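Local structure of YflH protein (Bacillus subtilis, 3D0W) at residues K33-K38 against G61-K66; R42-G47 against V54-I59; E68-Q71 against E75-L78. The protein is of unknown function; it is a small, all-helical member of the DUF3243 family, found as a two-chain assembly. All blocks are in the same frame, centred on the assembly; numbering follows the deposited sequence.

In the fold
Three contacts describe how consecutive parts of a four-helix chain are packed. Contacts 1 and 2 both join helix 23-48 to helix 56-65, their centres about 10 Å apart; along the chain contact 2 falls between the two segments of contact 1, next to the loop linking these helices. Contact 3 follows and joins the loop after helix 56-65 to the first turns of helix 73-84. Its centre is about 10 Å from that of contact 1, which it touches through Tyr35, Tyr63, Leu64, Glu68, Glu75 and Leu78, but about 21 Å from that of contact 2, on the opposite side of the chain's centre. The series runs from a solvent-washed loop, through the buried interior, to the subunit interface.

Contact 1 of 3, residues K33-K38 against G61-K66; sequences KGYLKK and GDYLAK
Tyr63 meets both Tyr35 and Leu36, and its ring carries the whole of its residue's part in this contact. Two approaches define the first shell. Leu36 CD2 reaches Tyr63 CE2 at 3.5 Å, the leucine side chain lying at about a right angle to the tyrosine, while Tyr35 CE2 comes to 3.8 Å from Tyr63 CE1. Both partners stand off the same side of the Tyr63 plane, neither squarely over its face nor at its edge. Seen from Tyr35 the geometry is clearer: Tyr63 OH lies near the ring plane, at the CE2 edge, 3.8 Å from Tyr35 CE2. With ring centroids 5.8 Å apart and planes at 79°, the pair fits neither a parallel stack nor a T-shaped one, so the evidence supports van der Waals packing.

Torsions explain the reach. The first bond of the Tyr63 side chain heads toward 33-38, whereas Tyr35 sets off along the flank of its helix and only its end comes nearer; with its CG anti to the backbone N (chi1 176°), the ring reaches Tyr63. These side chains fill a backbone separation of 8.8 Å between Leu36 CA and Tyr63 CA.

A second shell surrounds the three. Tyr35 OH is hydrogen-bonded to Glu68 OE2, which gives the ring's polar end a partner, and Glu75 of helix 73-84 packs on both tyrosines. Leu36 also rests on Leu97 and Val101 of helix 87-101, so the contact draws on all four helices. Its centre lies about 4 Å from the centre of the chain, in the buried interior of a compact all-helical fold, where helix 56-65 runs across helix 23-48: two helices joined by a loop and packed through aromatic and aliphatic side chains, in this DUF3243-family protein.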
ATOM      1  N   LYS A  33       6.970  -1.984  -9.763  1.00 27.80           N
ATOM      2  CA  LYS A  33       6.244  -3.194 -10.119  1.00 27.36           C
ATOM      3  C   LYS A  33       7.200  -4.208 -10.761  1.00 28.96           C
ATOM      4  O   LYS A  33       7.149  -5.404 -10.460  1.00 26.23           O
ATOM      5  CB  LYS A  33       5.111  -2.827 -11.079  1.00 28.64           C
ATOM      6  CG  LYS A  33       4.195  -3.954 -11.477  1.00 31.21           C
ATOM      7  CD  LYS A  33       3.118  -3.430 -12.416  1.00 35.22           C
ATOM      8  CE  LYS A  33       2.391  -4.560 -13.123  1.00 36.12           C
ATOM      9  NZ  LYS A  33       1.295  -4.040 -13.985  1.00 38.36           N
ATOM     10  N   GLY A  34       8.087  -3.725 -11.630  1.00 27.62           N
ATOM     11  CA  GLY A  34       9.039  -4.611 -12.280  1.00 28.39           C
ATOM     12  C   GLY A  34      10.024  -5.245 -11.310  1.00 27.96           C
ATOM     13  O   GLY A  34      10.475  -6.374 -11.515  1.00 27.29           O
ATOM     14  N   TYR A  35      10.368  -4.511 -10.256  1.00 29.56           N
ATOM     15  CA  TYR A  35      11.290  -5.009  -9.241  1.00 29.23           C
ATOM     16  C   TYR A  35      10.622  -6.144  -8.454  1.00 30.71           C
ATOM     17  O   TYR A  35      11.266  -7.137  -8.112  1.00 31.28           O
ATOM     18  CB  TYR A  35      11.695  -3.862  -8.304  1.00 30.19           C
ATOM     19  CG  TYR A  35      12.581  -4.270  -7.149  1.00 32.98           C
ATOM     20  CD1 TYR A  35      13.826  -4.859  -7.371  1.00 32.55           C
ATOM     21  CD2 TYR A  35      12.169  -4.077  -5.828  1.00 32.63           C
ATOM     22  CE1 TYR A  35      14.639  -5.245  -6.309  1.00 34.07           C
ATOM     23  CE2 TYR A  35      12.971  -4.460  -4.760  1.00 33.19           C
ATOM     24  CZ  TYR A  35      14.208  -5.045  -5.006  1.00 35.76           C
ATOM     25  OH  TYR A  35      15.007  -5.440  -3.953  1.00 36.00           O
ATOM     26  N   LEU A  36       9.331  -5.999  -8.170  1.00 28.34           N
ATOM     27  CA  LEU A  36       8.605  -7.035  -7.441  1.00 27.67           C
ATOM     28  C   LEU A  36       8.497  -8.264  -8.329  1.00 25.73           C
ATOM     29  O   LEU A  36       8.702  -9.393  -7.885  1.00 24.96           O
ATOM     30  CB  LEU A  36       7.201  -6.548  -7.054  1.00 25.84           C
ATOM     31  CG  LEU A  36       7.131  -5.364  -6.075  1.00 27.95           C
ATOM     32  CD1 LEU A  36       5.682  -5.104  -5.676  1.00 26.87           C
ATOM     33  CD2 LEU A  36       7.961  -5.658  -4.853  1.00 27.12           C
ATOM     34  N   LYS A  37       8.169  -8.035  -9.593  1.00 27.66           N
ATOM     35  CA  LYS A  37       8.057  -9.127 -10.543  1.00 29.38           C
ATOM     36  C   LYS A  37       9.408  -9.853 -10.619  1.00 30.02           C
ATOM     37  O   LYS A  37       9.450 -11.069 -10.803  1.00 30.38           O
ATOM     38  CB  LYS A  37       7.639  -8.584 -11.914  1.00 31.92           C
ATOM     39  CG  LYS A  37       7.169  -9.657 -12.885  1.00 36.92           C
ATOM     40  CD  LYS A  37       6.476  -9.055 -14.101  1.00 40.93           C
ATOM     41  CE  LYS A  37       5.195  -8.325 -13.711  1.00 43.95           C
ATOM     42  NZ  LYS A  37       4.463  -7.799 -14.896  1.00 45.89           N
ATOM     43  N   LYS A  38      10.508  -9.113 -10.455  1.00 30.76           N
ATOM     44  CA  LYS A  38      11.851  -9.707 -10.481  1.00 32.24           C
ATOM     45  C   LYS A  38      12.026 -10.629  -9.286  1.00 31.13           C
ATOM     46  O   LYS A  38      12.566 -11.734  -9.413  1.00 28.77           O
ATOM     47  CB  LYS A  38      12.949  -8.634 -10.429  1.00 34.73           C
ATOM     48  CG  LYS A  38      13.107  -7.807 -11.696  1.00 41.28           C
ATOM     49  CD  LYS A  38      14.577  -7.680 -12.123  1.00 44.03           C
ATOM     50  CE  LYS A  38      15.408  -6.812 -11.178  1.00 46.46           C
ATOM     51  NZ  LYS A  38      15.622  -7.417  -9.830  1.00 48.23           N
ATOM     52  N   GLY A  61       6.211 -11.841   0.694  1.00 21.43           N
ATOM     53  CA  GLY A  61       6.193 -11.716   2.146  1.00 22.89           C
ATOM     54  C   GLY A  61       7.613 -11.747   2.688  1.00 23.33           C
ATOM     55  O   GLY A  61       7.988 -10.922   3.533  1.00 20.40           O
ATOM     56  N   ASP A  62       8.407 -12.702   2.203  1.00 23.21           N
ATOM     57  CA  ASP A  62       9.801 -12.806   2.619  1.00 24.73           C
ATOM     58  C   ASP A  62      10.530 -11.515   2.246  1.00 23.42           C
ATOM     59  O   ASP A  62      11.379 -11.030   2.996  1.00 26.81           O
ATOM     60  CB  ASP A  62      10.490 -14.002   1.949  1.00 25.78           C
ATOM     61  CG  ASP A  62      10.000 -15.339   2.484  1.00 31.49           C
ATOM     62  OD1 ASP A  62       9.403 -15.369   3.581  1.00 33.62           O
ATOM     63  OD2 ASP A  62      10.225 -16.367   1.810  1.00 36.93           O
ATOM     64  N   TYR A  63      10.195 -10.961   1.085  1.00 23.76           N
ATOM     65  CA  TYR A  63      10.806  -9.716   0.619  1.00 22.06           C
ATOM     66  C   TYR A  63      10.544  -8.582   1.617  1.00 22.53           C
ATOM     67  O   TYR A  63      11.475  -7.894   2.059  1.00 20.11           O
ATOM     68  CB  TYR A  63      10.243  -9.348  -0.760  1.00 21.44           C
ATOM     69  CG  TYR A  63      10.322  -7.873  -1.106  1.00 25.23           C
ATOM     70  CD1 TYR A  63      11.554  -7.220  -1.232  1.00 27.42           C
ATOM     71  CD2 TYR A  63       9.164  -7.129  -1.298  1.00 25.68           C
ATOM     72  CE1 TYR A  63      11.621  -5.859  -1.541  1.00 24.96           C
ATOM     73  CE2 TYR A  63       9.217  -5.776  -1.606  1.00 26.37           C
ATOM     74  CZ  TYR A  63      10.444  -5.146  -1.726  1.00 27.72           C
ATOM     75  OH  TYR A  63      10.479  -3.805  -2.028  1.00 29.84           O
ATOM     76  N   LEU A  64       9.278  -8.389   1.974  1.00 20.57           N
ATOM     77  CA  LEU A  64       8.934  -7.344   2.924  1.00 20.37           C
ATOM     78  C   LEU A  64       9.546  -7.638   4.293  1.00 19.92           C
ATOM     79  O   LEU A  64       9.899  -6.718   5.026  1.00 20.08           O
ATOM     80  CB  LEU A  64       7.405  -7.197   3.006  1.00 22.84           C
ATOM     81  CG  LEU A  64       6.788  -6.649   1.704  1.00 21.67           C
ATOM     82  CD1 LEU A  64       5.267  -6.704   1.755  1.00 22.96           C
ATOM     83  CD2 LEU A  64       7.265  -5.213   1.485  1.00 26.31           C
ATOM     84  N   ALA A  65       9.699  -8.917   4.627  1.00 21.82           N
ATOM     85  CA  ALA A  65      10.273  -9.296   5.917  1.00 26.28           C
ATOM     86  C   ALA A  65      11.748  -8.899   6.036  1.00 28.71           C
ATOM     87  O   ALA A  65      12.295  -8.860   7.133  1.00 28.40           O
ATOM     88  CB  ALA A  65      10.112 -10.799   6.147  1.00 25.82           C
ATOM     89  N   LYS A  66      12.382  -8.597   4.905  1.00 29.20           N
ATOM     90  CA  LYS A  66      13.788  -8.200   4.894  1.00 30.30           C
ATOM     91  C   LYS A  66      13.988  -6.790   5.436  1.00 30.69           C
ATOM     92  O   LYS A  66      15.079  -6.440   5.896  1.00 29.10           O
ATOM     93  CB  LYS A  66      14.348  -8.262   3.475  1.00 30.92           C
ATOM     94  CG  LYS A  66      14.521  -9.663   2.930  1.00 35.98           C
ATOM     95  CD  LYS A  66      15.004  -9.619   1.482  1.00 37.37           C
ATOM     96  CE  LYS A  66      15.389 -11.000   0.982  1.00 39.70           C
ATOM     97  NZ  LYS A  66      14.296 -11.988   1.199  1.00 43.33           N
TER

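Contact 2 of 3, residues R42-G47 against V54-I59; sequences RGKKLG and VKSAAI
Gly43 and Gly47 on one side, Ile59 and Val54 on the other, make the close-packed apolar half of this helix-loop-helix contact, in which the end of helix 23-48 meets the start of helix 56-65. The closeness is measurable: Gly43 CA and Ile59 CA are 6.2 Å apart, and the backbones also approach where Lys44 CA lies 5.6 Å from Val54 CA. Ile59 CD1 presses on the bare backbone, 3.6 Å from Gly43 C, and one turn later Val54 CG2 lies 3.7 Å from Gly47 CA. Neither glycine leaves room for a beta carbon: one built on Gly43 would fall 2.6 Å from Ile59 CD1, and one on Gly47 would lie 2.3 Å from Val54 CG2, both clashes.

The other half is polar and carries water. Lys44 sets off along the flank of its helix, crosses Ile59 at about a right angle, and then bends at its last torsion (chi4 -59°), bringing the ammonium group onto the carbonyl of Val54. Lys44 NZ donates to Val54 O over 2.7 Å, nearly in line with the C=O bond at 165°. Beside it, Lys44 CE passes close to Ser56 OG, and a water accepts from both Lys44 NZ and Ser56 N, near the first turn of helix 56-65, whose N-cap position is Lys55. A second water spans the backbones, donating to Lys44 O at 2.9 Å and accepting from Val54 N.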
ATOM      1  N   ARG A  42      12.586 -14.806  -9.802  1.00 33.40           N
ATOM      2  CA  ARG A  42      13.774 -15.435  -9.238  1.00 35.00           C
ATOM      3  C   ARG A  42      13.374 -16.416  -8.142  1.00 33.88           C
ATOM      4  O   ARG A  42      13.908 -17.522  -8.058  1.00 33.44           O
ATOM      5  CB  ARG A  42      14.719 -14.378  -8.665  1.00 38.84           C
ATOM      6  CG  ARG A  42      15.344 -13.472  -9.718  1.00 46.48           C
ATOM      7  CD  ARG A  42      16.103 -14.285 -10.764  1.00 52.56           C
ATOM      8  NE  ARG A  42      17.059 -15.218 -10.162  1.00 55.58           N
ATOM      9  CZ  ARG A  42      18.087 -14.857  -9.398  1.00 57.33           C
ATOM     10  NH1 ARG A  42      18.305 -13.575  -9.134  1.00 58.46           N
ATOM     11  NH2 ARG A  42      18.898 -15.780  -8.895  1.00 58.20           N
ATOM     12  N   GLY A  43      12.429 -16.006  -7.302  1.00 32.54           N
ATOM     13  CA  GLY A  43      11.982 -16.868  -6.226  1.00 28.01           C
ATOM     14  C   GLY A  43      11.399 -18.159  -6.767  1.00 28.01           C
ATOM     15  O   GLY A  43      11.717 -19.247  -6.291  1.00 27.47           O
ATOM     16  N   LYS A  44      10.542 -18.045  -7.773  1.00 27.18           N
ATOM     17  CA  LYS A  44       9.928 -19.223  -8.356  1.00 27.22           C
ATOM     18  C   LYS A  44      10.981 -20.094  -9.033  1.00 27.68           C
ATOM     19  O   LYS A  44      10.897 -21.326  -8.979  1.00 26.93           O
ATOM     20  CB  LYS A  44       8.845 -18.814  -9.351  1.00 26.55           C
ATOM     21  CG  LYS A  44       7.566 -18.307  -8.685  1.00 27.39           C
ATOM     22  CD  LYS A  44       6.488 -18.013  -9.713  1.00 28.80           C
ATOM     23  CE  LYS A  44       5.151 -17.731  -9.048  1.00 30.37           C
ATOM     24  NZ  LYS A  44       4.719 -18.884  -8.217  1.00 32.73           N
ATOM     25  N   LYS A  45      11.970 -19.448  -9.655  1.00 28.70           N
ATOM     26  CA  LYS A  45      13.057 -20.152 -10.338  1.00 32.18           C
ATOM     27  C   LYS A  45      13.860 -21.013  -9.371  1.00 31.57           C
ATOM     28  O   LYS A  45      14.203 -22.151  -9.680  1.00 32.05           O
ATOM     29  CB  LYS A  45      14.018 -19.166 -11.011  1.00 33.88           C
ATOM     30  CG  LYS A  45      13.433 -18.347 -12.154  1.00 39.07           C
ATOM     31  CD  LYS A  45      12.870 -19.222 -13.270  1.00 40.38           C
ATOM     32  CE  LYS A  45      11.366 -19.419 -13.120  1.00 42.18           C
ATOM     33  NZ  LYS A  45      10.643 -18.107 -13.111  1.00 38.64           N
ATOM     34  N   LEU A  46      14.170 -20.458  -8.204  1.00 33.64           N
ATOM     35  CA  LEU A  46      14.934 -21.188  -7.199  1.00 34.37           C
ATOM     36  C   LEU A  46      14.176 -22.398  -6.678  1.00 34.59           C
ATOM     37  O   LEU A  46      14.764 -23.455  -6.446  1.00 34.03           O
ATOM     38  CB  LEU A  46      15.300 -20.269  -6.034  1.00 36.82           C
ATOM     39  CG  LEU A  46      16.345 -19.204  -6.362  1.00 39.02           C
ATOM     40  CD1 LEU A  46      16.687 -18.418  -5.103  1.00 41.21           C
ATOM     41  CD2 LEU A  46      17.599 -19.875  -6.925  1.00 41.88           C
ATOM     42  N   GLY A  47      12.869 -22.243  -6.486  1.00 33.29           N
ATOM     43  CA  GLY A  47      12.067 -23.351  -6.004  1.00 32.84           C
ATOM     44  C   GLY A  47      11.926 -24.431  -7.062  1.00 34.29           C
ATOM     45  O   GLY A  47      12.046 -25.625  -6.775  1.00 32.83           O
ATOM     46  N   VAL A  54       6.640 -22.621  -5.393  1.00 31.51           N
ATOM     47  CA  VAL A  54       6.643 -21.549  -4.413  1.00 29.83           C
ATOM     48  C   VAL A  54       5.596 -20.508  -4.788  1.00 28.35           C
ATOM     49  O   VAL A  54       5.515 -20.086  -5.942  1.00 29.35           O
ATOM     50  CB  VAL A  54       8.032 -20.878  -4.342  1.00 30.03           C
ATOM     51  CG1 VAL A  54       8.081 -19.885  -3.182  1.00 31.53           C
ATOM     52  CG2 VAL A  54       9.111 -21.938  -4.187  1.00 31.57           C
ATOM     53  N   LYS A  55       4.790 -20.106  -3.813  1.00 27.35           N
ATOM     54  CA  LYS A  55       3.753 -19.109  -4.047  1.00 27.80           C
ATOM     55  C   LYS A  55       4.320 -17.697  -4.093  1.00 24.45           C
ATOM     56  O   LYS A  55       5.242 -17.358  -3.352  1.00 25.70           O
ATOM     57  CB  LYS A  55       2.673 -19.194  -2.965  1.00 29.28           C
ATOM     58  CG  LYS A  55       1.570 -20.202  -3.275  1.00 34.17           C
ATOM     59  CD  LYS A  55       0.467 -20.127  -2.235  1.00 38.83           C
ATOM     60  CE  LYS A  55      -0.824 -20.785  -2.715  1.00 39.84           C
ATOM     61  NZ  LYS A  55      -0.674 -22.244  -2.976  1.00 42.27           N
ATOM     62  N   SER A  56       3.766 -16.880  -4.979  1.00 22.78           N
ATOM     63  CA  SER A  56       4.199 -15.498  -5.127  1.00 22.77           C
ATOM     64  C   SER A  56       4.031 -14.716  -3.826  1.00 20.67           C
ATOM     65  O   SER A  56       4.884 -13.899  -3.474  1.00 19.42           O
ATOM     66  CB  SER A  56       3.396 -14.816  -6.233  1.00 22.31           C
ATOM     67  OG  SER A  56       3.529 -15.520  -7.457  1.00 27.53           O
ATOM     68  N   ALA A  57       2.934 -14.972  -3.112  1.00 21.12           N
ATOM     69  CA  ALA A  57       2.671 -14.266  -1.862  1.00 21.80           C
ATOM     70  C   ALA A  57       3.726 -14.590  -0.808  1.00 19.50           C
ATOM     71  O   ALA A  57       4.090 -13.734  -0.007  1.00 19.28           O
ATOM     72  CB  ALA A  57       1.273 -14.604  -1.338  1.00 23.10           C
ATOM     73  N   ALA A  58       4.222 -15.823  -0.819  1.00 19.31           N
ATOM     74  CA  ALA A  58       5.248 -16.227   0.140  1.00 21.23           C
ATOM     75  C   ALA A  58       6.540 -15.478  -0.172  1.00 21.58           C
ATOM     76  O   ALA A  58       7.216 -14.978   0.725  1.00 20.07           O
ATOM     77  CB  ALA A  58       5.479 -17.736   0.068  1.00 21.86           C
ATOM     78  N   ILE A  59       6.868 -15.389  -1.459  1.00 23.61           N
ATOM     79  CA  ILE A  59       8.074 -14.696  -1.886  1.00 22.81           C
ATOM     80  C   ILE A  59       8.013 -13.201  -1.568  1.00 21.96           C
ATOM     81  O   ILE A  59       8.976 -12.633  -1.050  1.00 22.18           O
ATOM     82  CB  ILE A  59       8.317 -14.904  -3.391  1.00 26.74           C
ATOM     83  CG1 ILE A  59       8.577 -16.392  -3.666  1.00 26.06           C
ATOM     84  CG2 ILE A  59       9.499 -14.065  -3.850  1.00 26.47           C
ATOM     85  CD1 ILE A  59       8.471 -16.779  -5.146  1.00 25.21           C
TER
HETATM   86  O   HOH W   1       8.607 -22.734  -7.936  1.00 22.83           O
HETATM   87  O   HOH W   2       1.776 -18.312  -7.030  1.00 31.18           O

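Contact 3 of 3, residues E68-Q71 against E75-L78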
ATOM      1  N   GLU A  68      14.101  -3.972   3.780  1.00 30.15           N
ATOM      2  CA  GLU A  68      15.065  -3.256   2.953  1.00 29.70           C
ATOM      3  C   GLU A  68      14.763  -1.762   2.985  1.00 29.77           C
ATOM      4  O   GLU A  68      13.597  -1.351   3.077  1.00 28.38           O
ATOM      5  CB  GLU A  68      15.002  -3.763   1.510  1.00 30.36           C
ATOM      6  CG  GLU A  68      15.343  -5.237   1.363  1.00 34.02           C
ATOM      7  CD  GLU A  68      15.381  -5.694  -0.084  1.00 35.89           C
ATOM      8  OE1 GLU A  68      15.655  -6.890  -0.322  1.00 37.08           O
ATOM      9  OE2 GLU A  68      15.137  -4.862  -0.983  1.00 38.35           O
ATOM     10  N   GLU A  69      15.812  -0.946   2.912  1.00 26.66           N
ATOM     11  CA  GLU A  69      15.645   0.504   2.934  1.00 26.69           C
ATOM     12  C   GLU A  69      14.798   0.969   1.752  1.00 24.27           C
ATOM     13  O   GLU A  69      15.129   0.691   0.597  1.00 24.30           O
ATOM     14  CB  GLU A  69      17.009   1.194   2.881  1.00 29.36           C
ATOM     15  CG  GLU A  69      16.947   2.712   2.996  1.00 35.20           C
ATOM     16  CD  GLU A  69      18.307   3.359   2.789  1.00 39.76           C
ATOM     17  OE1 GLU A  69      19.245   3.037   3.551  1.00 41.62           O
ATOM     18  OE2 GLU A  69      18.444   4.184   1.862  1.00 41.75           O
ATOM     19  N   PRO A  70      13.692   1.685   2.023  1.00 23.71           N
ATOM     20  CA  PRO A  70      12.814   2.177   0.953  1.00 24.33           C
ATOM     21  C   PRO A  70      13.535   3.142   0.009  1.00 23.88           C
ATOM     22  O   PRO A  70      14.229   4.052   0.453  1.00 23.86           O
ATOM     23  CB  PRO A  70      11.684   2.860   1.725  1.00 25.22           C
ATOM     24  CG  PRO A  70      11.617   2.051   3.000  1.00 25.50           C
ATOM     25  CD  PRO A  70      13.084   1.916   3.344  1.00 25.35           C
ATOM     26  N   GLN A  71      13.355   2.946  -1.292  1.00 25.55           N
ATOM     27  CA  GLN A  71      14.001   3.796  -2.283  1.00 25.83           C
ATOM     28  C   GLN A  71      13.012   4.709  -2.992  1.00 26.19           C
ATOM     29  O   GLN A  71      13.398   5.531  -3.837  1.00 24.67           O
ATOM     30  CB  GLN A  71      14.730   2.924  -3.308  1.00 29.35           C
ATOM     31  CG  GLN A  71      15.794   2.049  -2.690  1.00 30.04           C
ATOM     32  CD  GLN A  71      16.887   2.854  -2.018  1.00 33.28           C
ATOM     33  OE1 GLN A  71      17.654   3.555  -2.683  1.00 34.08           O
ATOM     34  NE2 GLN A  71      16.963   2.764  -0.692  1.00 32.96           N
ATOM     35  N   GLU A  75       7.737   1.854  -1.827  1.00 17.41           N
ATOM     36  CA  GLU A  75       8.389   1.021  -0.828  1.00 19.36           C
ATOM     37  C   GLU A  75       8.218   1.539   0.590  1.00 17.29           C
ATOM     38  O   GLU A  75       8.122   0.756   1.541  1.00 15.23           O
ATOM     39  CB  GLU A  75       9.866   0.880  -1.182  1.00 19.14           C
ATOM     40  CG  GLU A  75      10.068  -0.008  -2.405  1.00 25.62           C
ATOM     41  CD  GLU A  75      11.482   0.053  -2.959  1.00 26.96           C
ATOM     42  OE1 GLU A  75      12.406   0.479  -2.229  1.00 29.05           O
ATOM     43  OE2 GLU A  75      11.665  -0.344  -4.127  1.00 30.46           O
HETATM   44  N   MSE A  76       8.185   2.857   0.727  1.00 16.95           N
HETATM   45  CA  MSE A  76       8.009   3.468   2.031  1.00 17.76           C
HETATM   46  C   MSE A  76       6.621   3.110   2.567  1.00 17.47           C
HETATM   47  O   MSE A  76       6.482   2.689   3.714  1.00 15.94           O
HETATM   48  CB  MSE A  76       8.146   4.982   1.927  1.00 20.64           C
HETATM   49  CG  MSE A  76       8.014   5.673   3.252  1.00 27.57           C
HETATM   50 SE   MSE A  76       9.436   5.157   4.467  1.00 39.21          SE
HETATM   51  CE  MSE A  76      10.072   6.940   4.829  1.00 37.44           C
ATOM     52  N   LEU A  77       5.590   3.276   1.742  1.00 17.93           N
ATOM     53  CA  LEU A  77       4.235   2.937   2.182  1.00 17.01           C
ATOM     54  C   LEU A  77       4.141   1.446   2.527  1.00 16.48           C
ATOM     55  O   LEU A  77       3.581   1.079   3.560  1.00 17.43           O
ATOM     56  CB  LEU A  77       3.207   3.286   1.096  1.00 18.28           C
ATOM     57  CG  LEU A  77       1.735   2.961   1.415  1.00 19.68           C
ATOM     58  CD1 LEU A  77       1.307   3.732   2.639  1.00 21.53           C
ATOM     59  CD2 LEU A  77       0.838   3.338   0.230  1.00 22.31           C
ATOM     60  N   LEU A  78       4.694   0.581   1.677  1.00 16.99           N
ATOM     61  CA  LEU A  78       4.633  -0.850   1.937  1.00 18.41           C
ATOM     62  C   LEU A  78       5.251  -1.242   3.264  1.00 20.64           C
ATOM     63  O   LEU A  78       4.669  -2.030   4.015  1.00 20.98           O
ATOM     64  CB  LEU A  78       5.322  -1.655   0.834  1.00 22.05           C
ATOM     65  CG  LEU A  78       4.480  -2.048  -0.372  1.00 23.28           C
ATOM     66  CD1 LEU A  78       5.320  -2.930  -1.299  1.00 23.76           C
ATOM     67  CD2 LEU A  78       3.221  -2.804   0.106  1.00 25.55           C
TER
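Glu75 accepts a hydrogen bond from Gln71 N in the preceding loop and packs against Pro70. Its CB sits 3.9 Å from Pro70 CA, at the start of the approach. CG, placed anti to the carbonyl carbon (chi1 -72°), packs on Tyr63 of helix 56-65, and the chain stays extended beyond it. CD then carries OE1 to the loop: Gln71 N donates to Glu75 OE1 at 2.8 Å with an N-H...O angle of 155°, arriving from above the carboxylate plane, 40° out of it. The same oxygen lies 3.5 Å from Gln71 CB, while OE2 approaches Tyr35 of helix 23-48.

Next to this bond Pro70 CB rests 3.6 Å from Met76 N, and Pro70 CG meets the selenium of Met76, present as selenomethionine; that side chain also packs on Leu26 of the second subunit. Gln71 NE2 turns back to Glu69, donating to Glu69 O and Glu69 OE2. Asn72 OD1 accepts from Glu75 N.

A leucine in place of this glutamate would probably leave Gln71 N without its acceptor, so that the loop could shift against the helix. The backbone N-H taken by a buried carboxylate probably offsets part of the cost of burying its charge, while tying the loop to helix 73-84.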